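PDB 3HFQ: uncharacterized protein lp_2219 from Lactobacillus plantarum, which is of unknown function but adopts the seven-bladed beta-propeller fold of the lactonase family and may act on a sugar-lactone-like substrate. Local coordinates for residues V112-A117 with T122-V127; N152-I157 with G173-Q178; F253-N258 with G320-L325; V300-Q305 with T311-D316. The protein carries 1 engineered substitution. All blocks are in the same frame, centred on the assembly; numbering follows the deposited sequence.

Contact 1. Residues V112-A117 with T122-V127; sequences VMKIAA and TLTDTV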
loop_
_atom_site.group_PDB
_atom_site.type_symbol
_atom_site.label_atom_id
_atom_site.label_comp_id
_atom_site.label_asym_id
_atom_site.label_seq_id
_atom_site.Cartn_x
_atom_site.Cartn_y
_atom_site.Cartn_z
ATOM N N VAL A 112 2.419 -15.485 6.675
ATOM C CA VAL A 112 2.076 -15.018 8.013
ATOM C C VAL A 112 3.249 -15.298 8.943
ATOM O O VAL A 112 3.847 -16.375 8.895
ATOM C CB VAL A 112 0.831 -15.754 8.562
ATOM C CG1 VAL A 112 0.415 -15.152 9.910
ATOM C CG2 VAL A 112 -0.307 -15.674 7.554
HETATM N N MSE A 113 3.583 -14.321 9.779
HETATM C CA MSE A 113 4.675 -14.448 10.735
HETATM C C MSE A 113 4.163 -13.988 12.091
HETATM O O MSE A 113 3.282 -13.132 12.160
HETATM C CB MSE A 113 5.855 -13.566 10.305
HETATM C CG MSE A 113 6.538 -14.029 9.032
HETATM SE SE MSE A 113 7.459 -12.592 8.142
HETATM C CE MSE A 113 7.725 -13.412 6.408
ATOM N N LYS A 114 4.703 -14.551 13.167
ATOM C CA LYS A 114 4.274 -14.151 14.503
ATOM C C LYS A 114 5.320 -13.238 15.136
ATOM O O LYS A 114 6.519 -13.432 14.950
ATOM C CB LYS A 114 4.025 -15.384 15.383
ATOM C CG LYS A 114 5.223 -16.293 15.581
ATOM C CD LYS A 114 4.843 -17.511 16.420
ATOM C CE LYS A 114 6.047 -18.403 16.694
ATOM N NZ LYS A 114 5.672 -19.638 17.441
ATOM N N ILE A 115 4.855 -12.240 15.881
ATOM C CA ILE A 115 5.742 -11.279 16.526
ATOM C C ILE A 115 6.118 -11.723 17.940
ATOM O O ILE A 115 5.249 -11.982 18.770
ATOM C CB ILE A 115 5.066 -9.891 16.609
ATOM C CG1 ILE A 115 4.574 -9.473 15.220
ATOM C CG2 ILE A 115 6.032 -8.865 17.168
ATOM C CD1 ILE A 115 3.677 -8.249 15.229
ATOM N N ALA A 116 7.417 -11.809 18.208
ATOM C CA ALA A 116 7.896 -12.202 19.530
ATOM C C ALA A 116 7.801 -11.001 20.464
ATOM O O ALA A 116 7.498 -9.891 20.028
ATOM C CB ALA A 116 9.339 -12.692 19.448
ATOM N N ALA A 117 8.069 -11.224 21.745
ATOM C CA ALA A 117 7.994 -10.162 22.744
ATOM C C ALA A 117 8.864 -8.945 22.427
ATOM O O ALA A 117 8.516 -7.822 22.786
ATOM C CB ALA A 117 8.362 -10.721 24.117
ATOM N N THR A 122 8.844 -14.743 13.291
ATOM C CA THR A 122 8.979 -16.175 13.041
ATOM C C THR A 122 7.894 -16.573 12.046
ATOM O O THR A 122 6.712 -16.280 12.253
ATOM C CB THR A 122 8.785 -17.012 14.316
ATOM O OG1 THR A 122 9.696 -16.570 15.330
ATOM C CG2 THR A 122 9.044 -18.489 14.025
ATOM N N LEU A 123 8.294 -17.239 10.969
ATOM C CA LEU A 123 7.354 -17.679 9.938
ATOM C C LEU A 123 6.396 -18.740 10.476
ATOM O O LEU A 123 6.813 -19.659 11.183
ATOM C CB LEU A 123 8.126 -18.252 8.748
ATOM C CG LEU A 123 7.316 -18.764 7.555
ATOM C CD1 LEU A 123 6.607 -17.602 6.868
ATOM C CD2 LEU A 123 8.255 -19.471 6.580
ATOM N N THR A 124 5.115 -18.616 10.135
ATOM C CA THR A 124 4.116 -19.581 10.579
ATOM C C THR A 124 3.349 -20.230 9.429
ATOM O O THR A 124 2.998 -21.408 9.505
ATOM C CB THR A 124 3.068 -18.944 11.530
ATOM O OG1 THR A 124 2.458 -17.814 10.895
ATOM C CG2 THR A 124 3.721 -18.506 12.842
ATOM N N ASP A 125 3.099 -19.478 8.360
ATOM C CA ASP A 125 2.326 -20.022 7.245
ATOM C C ASP A 125 2.634 -19.352 5.904
ATOM O O ASP A 125 2.941 -18.162 5.846
ATOM C CB ASP A 125 0.839 -19.875 7.587
ATOM C CG ASP A 125 -0.077 -20.687 6.677
ATOM O OD1 ASP A 125 0.343 -21.751 6.173
ATOM O OD2 ASP A 125 -1.239 -20.267 6.491
ATOM N N THR A 126 2.567 -20.139 4.835
ATOM C CA THR A 126 2.793 -19.649 3.480
ATOM C C THR A 126 1.696 -20.256 2.615
ATOM O O THR A 126 1.679 -21.466 2.374
ATOM C CB THR A 126 4.164 -20.087 2.920
ATOM O OG1 THR A 126 5.210 -19.597 3.767
ATOM C CG2 THR A 126 4.370 -19.524 1.515
ATOM N N VAL A 127 0.767 -19.415 2.173
ATOM C CA VAL A 127 -0.343 -19.865 1.343
ATOM C C VAL A 127 -0.011 -19.668 -0.131
ATOM O O VAL A 127 0.292 -18.554 -0.562
ATOM C CB VAL A 127 -1.629 -19.089 1.695
ATOM C CG1 VAL A 127 -2.756 -19.466 0.741
ATOM C CG2 VAL A 127 -2.029 -19.399 3.133
HETATM O O HOH W 1 8.488 -14.699 16.714
#
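Val112 takes two neighbours of the outer strand, Thr124 and Asp125, onto a single backbone position, and this classic beta bulge is the tight half of the contact. Val112 O accepts from Thr124 N at 2.9 Å and from Asp125 N at 3.2 Å, while Val112 N donates back to Asp125 O. With chi1 at 56°, Thr124 OG1 sits between its own backbone N and carbonyl carbon, which lets it bond Gly173 O; Asp125 OD2 likewise takes up Leu175 N. The other branch, Thr124 CG2, lies 3.8 Å from Lys114 CG. On the buried face, selenomethionine Met113 CG lies 3.8 Å from Leu123 CA, with CD1 slightly farther.

Toward the hairpin end the side chains are exposed and wet, but the backbone pair stays firm: Lys114 N bonds Thr122 O at 2.8 Å, and Thr122 N to Lys114 O is the longer, more bent bond (3.1 Å, 137°). The two side chains run alongside each other, Lys114 CE 3.9 Å from Thr122 CB, and one water links Lys114 O to Thr122 OG1.

The bulge thus concentrates donors on one buried carbonyl and turns two polar side chains toward the neighbouring blade, whereas the far end relies partly on solvent.

Contact 2. Residues N152-I157 with G173-Q178; sequences NRLAVI and GQLSEQ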
loop_
_atom_site.group_PDB
_atom_site.type_symbol
_atom_site.label_atom_id
_atom_site.label_comp_id
_atom_site.label_asym_id
_atom_site.label_seq_id
_atom_site.Cartn_x
_atom_site.Cartn_y
_atom_site.Cartn_z
ATOM N N ASN A 152 -11.744 -8.197 11.114
ATOM C CA ASN A 152 -10.466 -8.868 11.297
ATOM C C ASN A 152 -10.169 -10.156 10.540
ATOM O O ASN A 152 -9.429 -11.013 11.023
ATOM C CB ASN A 152 -10.214 -9.051 12.792
ATOM C CG ASN A 152 -10.036 -7.722 13.502
ATOM O OD1 ASN A 152 -9.064 -7.005 13.258
ATOM N ND2 ASN A 152 -10.982 -7.376 14.364
ATOM N N ARG A 153 -10.756 -10.292 9.356
ATOM C CA ARG A 153 -10.456 -11.429 8.506
ATOM C C ARG A 153 -9.338 -10.823 7.649
ATOM O O ARG A 153 -9.008 -9.648 7.827
ATOM C CB ARG A 153 -11.662 -11.812 7.648
ATOM C CG ARG A 153 -12.892 -12.250 8.453
ATOM C CD ARG A 153 -14.016 -12.646 7.507
ATOM N NE ARG A 153 -15.338 -12.641 8.138
ATOM C CZ ARG A 153 -15.985 -13.724 8.563
ATOM N NH1 ARG A 153 -15.442 -14.926 8.437
ATOM N NH2 ARG A 153 -17.199 -13.604 9.093
ATOM N N LEU A 154 -8.749 -11.590 6.740
ATOM C CA LEU A 154 -7.663 -11.056 5.922
ATOM C C LEU A 154 -8.019 -11.016 4.444
ATOM O O LEU A 154 -8.343 -12.039 3.848
ATOM C CB LEU A 154 -6.387 -11.891 6.099
ATOM C CG LEU A 154 -5.118 -11.322 5.452
ATOM C CD1 LEU A 154 -4.568 -10.201 6.338
ATOM C CD2 LEU A 154 -4.057 -12.423 5.283
ATOM N N ALA A 155 -7.967 -9.823 3.864
ATOM C CA ALA A 155 -8.255 -9.653 2.448
ATOM C C ALA A 155 -6.933 -9.837 1.716
ATOM O O ALA A 155 -5.943 -9.183 2.045
ATOM C CB ALA A 155 -8.819 -8.263 2.188
ATOM N N VAL A 156 -6.923 -10.735 0.735
ATOM C CA VAL A 156 -5.723 -11.035 -0.043
ATOM C C VAL A 156 -6.046 -10.843 -1.525
ATOM O O VAL A 156 -6.932 -11.500 -2.062
ATOM C CB VAL A 156 -5.258 -12.491 0.227
ATOM C CG1 VAL A 156 -4.028 -12.828 -0.615
ATOM C CG2 VAL A 156 -4.944 -12.660 1.714
ATOM N N ILE A 157 -5.321 -9.942 -2.180
ATOM C CA ILE A 157 -5.575 -9.630 -3.586
ATOM C C ILE A 157 -4.594 -10.256 -4.570
ATOM O O ILE A 157 -3.386 -10.097 -4.434
ATOM C CB ILE A 157 -5.567 -8.100 -3.795
ATOM C CG1 ILE A 157 -6.563 -7.448 -2.831
ATOM C CG2 ILE A 157 -5.911 -7.763 -5.240
ATOM C CD1 ILE A 157 -6.501 -5.930 -2.821
ATOM N N GLY A 173 -1.519 -18.278 13.654
ATOM C CA GLY A 173 -0.963 -17.678 12.454
ATOM C C GLY A 173 -1.156 -18.408 11.133
ATOM O O GLY A 173 -0.242 -18.434 10.311
ATOM N N GLN A 174 -2.325 -19.006 10.925
ATOM C CA GLN A 174 -2.608 -19.691 9.665
ATOM C C GLN A 174 -3.856 -19.099 9.035
ATOM O O GLN A 174 -4.713 -18.559 9.730
ATOM C CB GLN A 174 -2.838 -21.189 9.865
ATOM C CG GLN A 174 -1.645 -21.965 10.381
ATOM C CD GLN A 174 -1.703 -22.167 11.874
ATOM O OE1 GLN A 174 -2.785 -22.247 12.455
ATOM N NE2 GLN A 174 -0.539 -22.274 12.506
ATOM N N LEU A 175 -3.959 -19.217 7.716
ATOM C CA LEU A 175 -5.108 -18.691 6.994
ATOM C C LEU A 175 -5.988 -19.834 6.501
ATOM O O LEU A 175 -5.503 -20.936 6.248
ATOM C CB LEU A 175 -4.642 -17.866 5.789
ATOM C CG LEU A 175 -3.603 -16.766 6.029
ATOM C CD1 LEU A 175 -3.312 -16.061 4.714
ATOM C CD2 LEU A 175 -4.117 -15.774 7.060
ATOM N N SER A 176 -7.284 -19.563 6.375
ATOM C CA SER A 176 -8.242 -20.546 5.876
ATOM C C SER A 176 -9.278 -19.746 5.090
ATOM O O SER A 176 -9.852 -18.792 5.614
ATOM C CB SER A 176 -8.896 -21.300 7.032
ATOM O OG SER A 176 -9.520 -22.483 6.558
ATOM N N GLU A 177 -9.513 -20.130 3.835
ATOM C CA GLU A 177 -10.432 -19.391 2.969
ATOM C C GLU A 177 -11.873 -19.242 3.446
ATOM O O GLU A 177 -12.462 -20.167 4.008
ATOM C CB GLU A 177 -10.434 -19.985 1.551
ATOM C CG GLU A 177 -11.257 -21.256 1.388
ATOM C CD GLU A 177 -10.497 -22.517 1.749
ATOM O OE1 GLU A 177 -9.441 -22.420 2.415
ATOM O OE2 GLU A 177 -10.966 -23.613 1.369
ATOM N N GLN A 178 -12.426 -18.058 3.198
ATOM C CA GLN A 178 -13.800 -17.720 3.568
ATOM C C GLN A 178 -14.600 -17.391 2.307
ATOM O O GLN A 178 -15.748 -17.811 2.158
ATOM C CB GLN A 178 -13.798 -16.511 4.509
ATOM C CG GLN A 178 -15.176 -15.982 4.914
ATOM C CD GLN A 178 -15.998 -16.989 5.694
ATOM O OE1 GLN A 178 -15.453 -17.839 6.398
ATOM N NE2 GLN A 178 -17.322 -16.887 5.587
#
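Arg153 opens the contact by sending its guanidinium across the side chain of Gln178. Its chain is extended from CG to NE, and NH1 arrives 3.5 Å from Gln178 CD, with the guanidinium and amide planes 41° apart. The meeting is oblique and neither bonded nor stacked. Gln178 reaches it through a bend: CG is anti to the backbone N, and chi2 of 63° bends the chain and brings CD to NH1. A shared partner helps hold both groups, since Asn168 accepts from Arg153 NH1 through OD1 and donates to Gln178 OE1 through ND2. Arg153 NE also forms a salt bridge with Asp151, while Arg153 NH2 and Gln178 NE2 bond the carbonyls of Thr218 and Thr220 in the following blade.

Leu154, one residue on, turns to the other face of the sheet and the chemistry becomes apolar. Its CD2 rests 3.8 Å from both Leu175 CD1 and Leu175 CD2, a methyl set against the fork of the opposing leucine. The CA atoms of Leu154 and Leu175 are still 8.1 Å apart, so the side chains alone span the gap. Leu175 also packs on Tyr167 of the intervening strand and on Val112 and Val127 of the preceding blade.

Strand 163-169 runs between the two partners, so this is second strand meeting fourth across the third, as expected in the twisted four-stranded antiparallel blade of a beta-propeller.

Contact 3. Residues F253-N258 with G320-L325; sequences FLYVSN and GKLSLL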
loop_
_atom_site.group_PDB
_atom_site.type_symbol
_atom_site.label_atom_id
_atom_site.label_comp_id
_atom_site.label_asym_id
_atom_site.label_seq_id
_atom_site.Cartn_x
_atom_site.Cartn_y
_atom_site.Cartn_z
ATOM N N PHE A 253 -13.619 11.210 1.002
ATOM C CA PHE A 253 -12.793 11.334 -0.189
ATOM C C PHE A 253 -11.840 10.172 -0.426
ATOM O O PHE A 253 -11.153 9.718 0.490
ATOM C CB PHE A 253 -12.025 12.653 -0.124
ATOM C CG PHE A 253 -12.920 13.859 -0.121
ATOM C CD1 PHE A 253 -13.522 14.294 -1.295
ATOM C CD2 PHE A 253 -13.211 14.522 1.067
ATOM C CE1 PHE A 253 -14.407 15.373 -1.287
ATOM C CE2 PHE A 253 -14.095 15.603 1.087
ATOM C CZ PHE A 253 -14.693 16.026 -0.092
ATOM N N LEU A 254 -11.815 9.700 -1.671
ATOM C CA LEU A 254 -10.963 8.588 -2.079
ATOM C C LEU A 254 -9.857 9.109 -2.993
ATOM O O LEU A 254 -10.096 9.961 -3.852
ATOM C CB LEU A 254 -11.791 7.537 -2.824
ATOM C CG LEU A 254 -11.122 6.205 -3.187
ATOM C CD1 LEU A 254 -10.900 5.376 -1.919
ATOM C CD2 LEU A 254 -12.013 5.437 -4.149
ATOM N N TYR A 255 -8.645 8.597 -2.807
ATOM C CA TYR A 255 -7.510 9.019 -3.616
ATOM C C TYR A 255 -6.804 7.812 -4.231
ATOM O O TYR A 255 -6.710 6.760 -3.601
ATOM C CB TYR A 255 -6.513 9.816 -2.756
ATOM C CG TYR A 255 -7.115 11.029 -2.066
ATOM C CD1 TYR A 255 -7.953 10.883 -0.958
ATOM C CD2 TYR A 255 -6.889 12.316 -2.553
ATOM C CE1 TYR A 255 -8.560 11.991 -0.363
ATOM C CE2 TYR A 255 -7.489 13.429 -1.966
ATOM C CZ TYR A 255 -8.327 13.260 -0.873
ATOM O OH TYR A 255 -8.969 14.349 -0.318
ATOM N N VAL A 256 -6.323 7.958 -5.463
ATOM C CA VAL A 256 -5.595 6.876 -6.120
ATOM C C VAL A 256 -4.461 7.467 -6.957
ATOM O O VAL A 256 -4.604 8.551 -7.523
ATOM C CB VAL A 256 -6.531 6.020 -7.022
ATOM C CG1 VAL A 256 -7.068 6.849 -8.176
ATOM C CG2 VAL A 256 -5.782 4.801 -7.542
ATOM N N SER A 257 -3.323 6.777 -7.010
ATOM C CA SER A 257 -2.199 7.269 -7.798
ATOM C C SER A 257 -2.116 6.540 -9.136
ATOM O O SER A 257 -2.422 5.347 -9.233
ATOM C CB SER A 257 -0.883 7.116 -7.021
ATOM O OG SER A 257 -0.600 5.759 -6.729
ATOM N N ASN A 258 -1.705 7.273 -10.166
ATOM C CA ASN A 258 -1.586 6.736 -11.515
ATOM C C ASN A 258 -0.144 6.787 -12.014
ATOM O O ASN A 258 0.454 7.861 -12.079
ATOM C CB ASN A 258 -2.470 7.539 -12.479
ATOM C CG ASN A 258 -3.953 7.366 -12.202
ATOM O OD1 ASN A 258 -4.647 8.315 -11.826
ATOM N ND2 ASN A 258 -4.447 6.154 -12.386
ATOM N N GLY A 320 -11.750 18.275 0.039
ATOM C CA GLY A 320 -10.918 17.127 -0.285
ATOM C C GLY A 320 -9.917 17.366 -1.403
ATOM O O GLY A 320 -9.077 16.508 -1.683
ATOM N N LYS A 321 -9.984 18.528 -2.042
ATOM C CA LYS A 321 -9.071 18.823 -3.140
ATOM C C LYS A 321 -7.649 19.161 -2.699
ATOM O O LYS A 321 -7.410 19.574 -1.562
ATOM C CB LYS A 321 -9.649 19.935 -4.020
ATOM C CG LYS A 321 -10.930 19.500 -4.733
ATOM C CD LYS A 321 -11.384 20.504 -5.779
ATOM C CE LYS A 321 -12.593 19.976 -6.539
ATOM N NZ LYS A 321 -13.061 20.927 -7.590
ATOM N N LEU A 322 -6.706 18.979 -3.617
ATOM C CA LEU A 322 -5.296 19.217 -3.332
ATOM C C LEU A 322 -4.690 20.371 -4.126
ATOM O O LEU A 322 -5.192 20.752 -5.184
ATOM C CB LEU A 322 -4.501 17.940 -3.632
ATOM C CG LEU A 322 -5.069 16.614 -3.104
ATOM C CD1 LEU A 322 -4.234 15.449 -3.636
ATOM C CD2 LEU A 322 -5.086 16.621 -1.582
ATOM N N SER A 323 -3.602 20.923 -3.600
ATOM C CA SER A 323 -2.885 22.003 -4.266
ATOM C C SER A 323 -1.410 21.865 -3.913
ATOM O O SER A 323 -1.052 21.603 -2.762
ATOM C CB SER A 323 -3.422 23.377 -3.839
ATOM O OG SER A 323 -3.175 23.640 -2.472
ATOM N N LEU A 324 -0.560 22.025 -4.922
ATOM C CA LEU A 324 0.882 21.902 -4.754
ATOM C C LEU A 324 1.498 22.878 -3.755
ATOM O O LEU A 324 1.175 24.065 -3.749
ATOM C CB LEU A 324 1.570 22.072 -6.113
ATOM C CG LEU A 324 3.096 21.968 -6.163
ATOM C CD1 LEU A 324 3.529 20.587 -5.696
ATOM C CD2 LEU A 324 3.582 22.224 -7.584
ATOM N N LEU A 325 2.397 22.367 -2.916
ATOM C CA LEU A 325 3.098 23.192 -1.935
ATOM C C LEU A 325 4.595 23.135 -2.204
ATOM O O LEU A 325 5.271 24.162 -2.247
ATOM C CB LEU A 325 2.826 22.706 -0.506
ATOM C CG LEU A 325 1.491 23.094 0.133
ATOM C CD1 LEU A 325 1.405 22.479 1.525
ATOM C CD2 LEU A 325 1.380 24.620 0.216
#
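The Phe253 ring carries Gly320 on one face: Gly320 CA stands 3.6 Å from the ring centroid and only 7° off the ring normal, a CH-pi contact almost exactly over the middle. Gly320 N lies over the same face, 3.7 Å from Phe253 CZ. The backbone can come this close because glycine has no CB on this side, and its positive phi of 77° suits the residue as well. Around the ring, Phe253 also touches the side chains of Arg315 and Ile278.

Tyr255 is used at its edge instead. Gly320 O lies near the plane of the ring, and Tyr255 OH donates at 2.6 Å to a lone pair of Gly320 O, in the carbonyl plane, with a C=O...O angle of 120°. The same hydroxyl accepts from Arg315 NE, so it is held by two bonds, as donor and as acceptor. Next to the hydroxyl, Tyr255 CE2 meets Leu322 CD2 obliquely at 4.0 Å, adding an apolar patch beside the buried bond.

Two aromatic residues on the second strand of one blade thus clasp the turn leading into the outermost strand of the next, an interblade junction of the beta-propeller.

Contact 4. Residues V300-Q305 with T311-D316; sequences VVVVNQ and TLYARD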
loop_
_atom_site.group_PDB
_atom_site.type_symbol
_atom_site.label_atom_id
_atom_site.label_comp_id
_atom_site.label_asym_id
_atom_site.label_seq_id
_atom_site.Cartn_x
_atom_site.Cartn_y
_atom_site.Cartn_z
ATOM N N VAL A 300 -0.863 15.859 1.928
ATOM C CA VAL A 300 -0.665 14.597 1.231
ATOM C C VAL A 300 0.769 14.605 0.724
ATOM O O VAL A 300 1.253 15.626 0.231
ATOM C CB VAL A 300 -1.595 14.428 0.015
ATOM C CG1 VAL A 300 -1.153 13.211 -0.802
ATOM C CG2 VAL A 300 -3.038 14.249 0.477
ATOM N N VAL A 301 1.452 13.479 0.877
ATOM C CA VAL A 301 2.823 13.345 0.398
ATOM C C VAL A 301 2.849 12.170 -0.566
ATOM O O VAL A 301 2.331 11.101 -0.257
ATOM C CB VAL A 301 3.811 13.068 1.560
ATOM C CG1 VAL A 301 5.183 12.683 1.006
ATOM C CG2 VAL A 301 3.931 14.302 2.432
ATOM N N VAL A 302 3.433 12.380 -1.740
ATOM C CA VAL A 302 3.536 11.332 -2.744
ATOM C C VAL A 302 5.002 11.194 -3.135
ATOM O O VAL A 302 5.751 12.170 -3.093
ATOM C CB VAL A 302 2.719 11.679 -4.022
ATOM C CG1 VAL A 302 3.205 12.990 -4.611
ATOM C CG2 VAL A 302 2.851 10.558 -5.059
ATOM N N VAL A 303 5.417 9.982 -3.484
ATOM C CA VAL A 303 6.794 9.762 -3.917
ATOM C C VAL A 303 6.768 9.218 -5.330
ATOM O O VAL A 303 5.908 8.409 -5.671
ATOM C CB VAL A 303 7.563 8.760 -3.015
ATOM C CG1 VAL A 303 7.816 9.376 -1.656
ATOM C CG2 VAL A 303 6.790 7.452 -2.883
ATOM N N ASN A 304 7.706 9.682 -6.151
ATOM C CA ASN A 304 7.808 9.249 -7.537
ATOM C C ASN A 304 9.026 8.356 -7.691
ATOM O O ASN A 304 10.159 8.778 -7.458
ATOM C CB ASN A 304 7.914 10.465 -8.456
ATOM C CG ASN A 304 6.679 11.337 -8.400
ATOM O OD1 ASN A 304 5.628 10.976 -8.929
ATOM N ND2 ASN A 304 6.793 12.487 -7.743
ATOM N N GLN A 305 8.768 7.121 -8.100
ATOM C CA GLN A 305 9.783 6.091 -8.273
ATOM C C GLN A 305 10.915 6.375 -9.259
ATOM O O GLN A 305 12.090 6.225 -8.917
ATOM C CB GLN A 305 9.085 4.781 -8.661
ATOM C CG GLN A 305 9.998 3.590 -8.853
ATOM C CD GLN A 305 9.237 2.326 -9.230
ATOM O OE1 GLN A 305 9.836 1.294 -9.520
ATOM N NE2 GLN A 305 7.911 2.404 -9.224
ATOM N N THR A 311 6.626 14.851 -3.392
ATOM C CA THR A 311 5.857 16.077 -3.559
ATOM C C THR A 311 4.898 16.262 -2.395
ATOM O O THR A 311 4.281 15.300 -1.929
ATOM C CB THR A 311 5.052 16.036 -4.873
ATOM O OG1 THR A 311 5.947 15.807 -5.969
ATOM C CG2 THR A 311 4.312 17.350 -5.098
ATOM N N LEU A 312 4.782 17.500 -1.927
ATOM C CA LEU A 312 3.898 17.827 -0.814
ATOM C C LEU A 312 2.714 18.655 -1.293
ATOM O O LEU A 312 2.890 19.633 -2.024
ATOM C CB LEU A 312 4.655 18.624 0.258
ATOM C CG LEU A 312 3.795 19.153 1.414
ATOM C CD1 LEU A 312 3.306 17.990 2.265
ATOM C CD2 LEU A 312 4.599 20.120 2.268
ATOM N N TYR A 313 1.515 18.258 -0.875
ATOM C CA TYR A 313 0.292 18.977 -1.223
ATOM C C TYR A 313 -0.426 19.415 0.032
ATOM O O TYR A 313 -0.284 18.803 1.090
ATOM C CB TYR A 313 -0.725 18.096 -1.957
ATOM C CG TYR A 313 -0.264 17.428 -3.212
ATOM C CD1 TYR A 313 0.197 16.113 -3.188
ATOM C CD2 TYR A 313 -0.364 18.075 -4.445
ATOM C CE1 TYR A 313 0.552 15.459 -4.356
ATOM C CE2 TYR A 313 -0.008 17.430 -5.621
ATOM C CZ TYR A 313 0.438 16.118 -5.569
ATOM O OH TYR A 313 0.761 15.453 -6.724
ATOM N N ALA A 314 -1.214 20.473 -0.103
ATOM C CA ALA A 314 -2.040 20.940 0.985
ATOM C C ALA A 314 -3.365 20.291 0.592
ATOM O O ALA A 314 -3.655 20.153 -0.597
ATOM C CB ALA A 314 -2.167 22.455 0.957
ATOM N N ARG A 315 -4.152 19.873 1.572
ATOM C CA ARG A 315 -5.437 19.245 1.293
ATOM C C ARG A 315 -6.548 19.974 2.041
ATOM O O ARG A 315 -6.468 20.146 3.253
ATOM C CB ARG A 315 -5.413 17.773 1.725
ATOM C CG ARG A 315 -6.789 17.103 1.707
ATOM C CD ARG A 315 -6.733 15.638 2.152
ATOM N NE ARG A 315 -8.055 15.020 2.105
ATOM C CZ ARG A 315 -8.961 15.094 3.075
ATOM N NH1 ARG A 315 -8.698 15.752 4.198
ATOM N NH2 ARG A 315 -10.148 14.525 2.911
ATOM N N ASP A 316 -7.577 20.405 1.315
ATOM C CA ASP A 316 -8.705 21.101 1.932
ATOM C C ASP A 316 -9.531 20.059 2.683
ATOM O O ASP A 316 -9.943 19.052 2.105
ATOM C CB ASP A 316 -9.559 21.784 0.859
ATOM C CG ASP A 316 -10.636 22.680 1.449
ATOM O OD1 ASP A 316 -11.578 22.156 2.081
ATOM O OD2 ASP A 316 -10.531 23.913 1.286
#
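Tyr313 and Val300 face each other as a hydrogen-bonded pair, and the tyrosine side chain can be followed along the inner strand from there. Its CB starts 3.8 Å from Val300 O. With CG anti to the carbonyl carbon (chi1 -56°), the ring is directed along the neighbouring strand: CD1 passes 3.6 Å from Val300 O and 4.0 Å from Val300 CG1, and CE1 meets Val302 CG1 at 3.6 Å, in an oblique approach. The hydroxyl at the tip bonds Ser282 O. Over one ring face, toward the rim, lies Thr311 CG2.

Val302 CG1 serves both neighbours, because it also lies 3.6 Å from Thr311 CB, the two side chains standing next to each other and pointing the same way. Thr311 OG1 turns aside to bond Thr283 O. On the other face of the sheet, Val301 CG2 touches Leu312 CD1 at 3.7 Å.

The backbones are joined by four hydrogen bonds, two between Val300 and Tyr313 and two between Val302 and Thr311, the shortest being Thr311 N to Val302 O at 2.8 Å.

All the touching residues are buried, and the chemistry divides accordingly: valine methyls and the tyrosine ring supply the apolar filling, while the hydroxyls of Tyr313 and Thr311 are each satisfied by a carbonyl at or just past the end of the preceding blade's last strand.

Along the chain, contact 1 closes first, as the hairpin of the third and fourth strands of its blade. Contact 2 follows in series and closes a longer loop, bridging the second and fourth strands of the next blade; the two touch, so together they help join adjacent blades. On the opposite side of the chain's centre, contact 3 closes the longest loop, from the second strand of one blade to the approach to the last strand of the next. Contact 4, a hairpin, is nested inside that loop and touches contact 3. No loops cross, and contacts 1 and 4 have centres about 34 Å apart across the propeller.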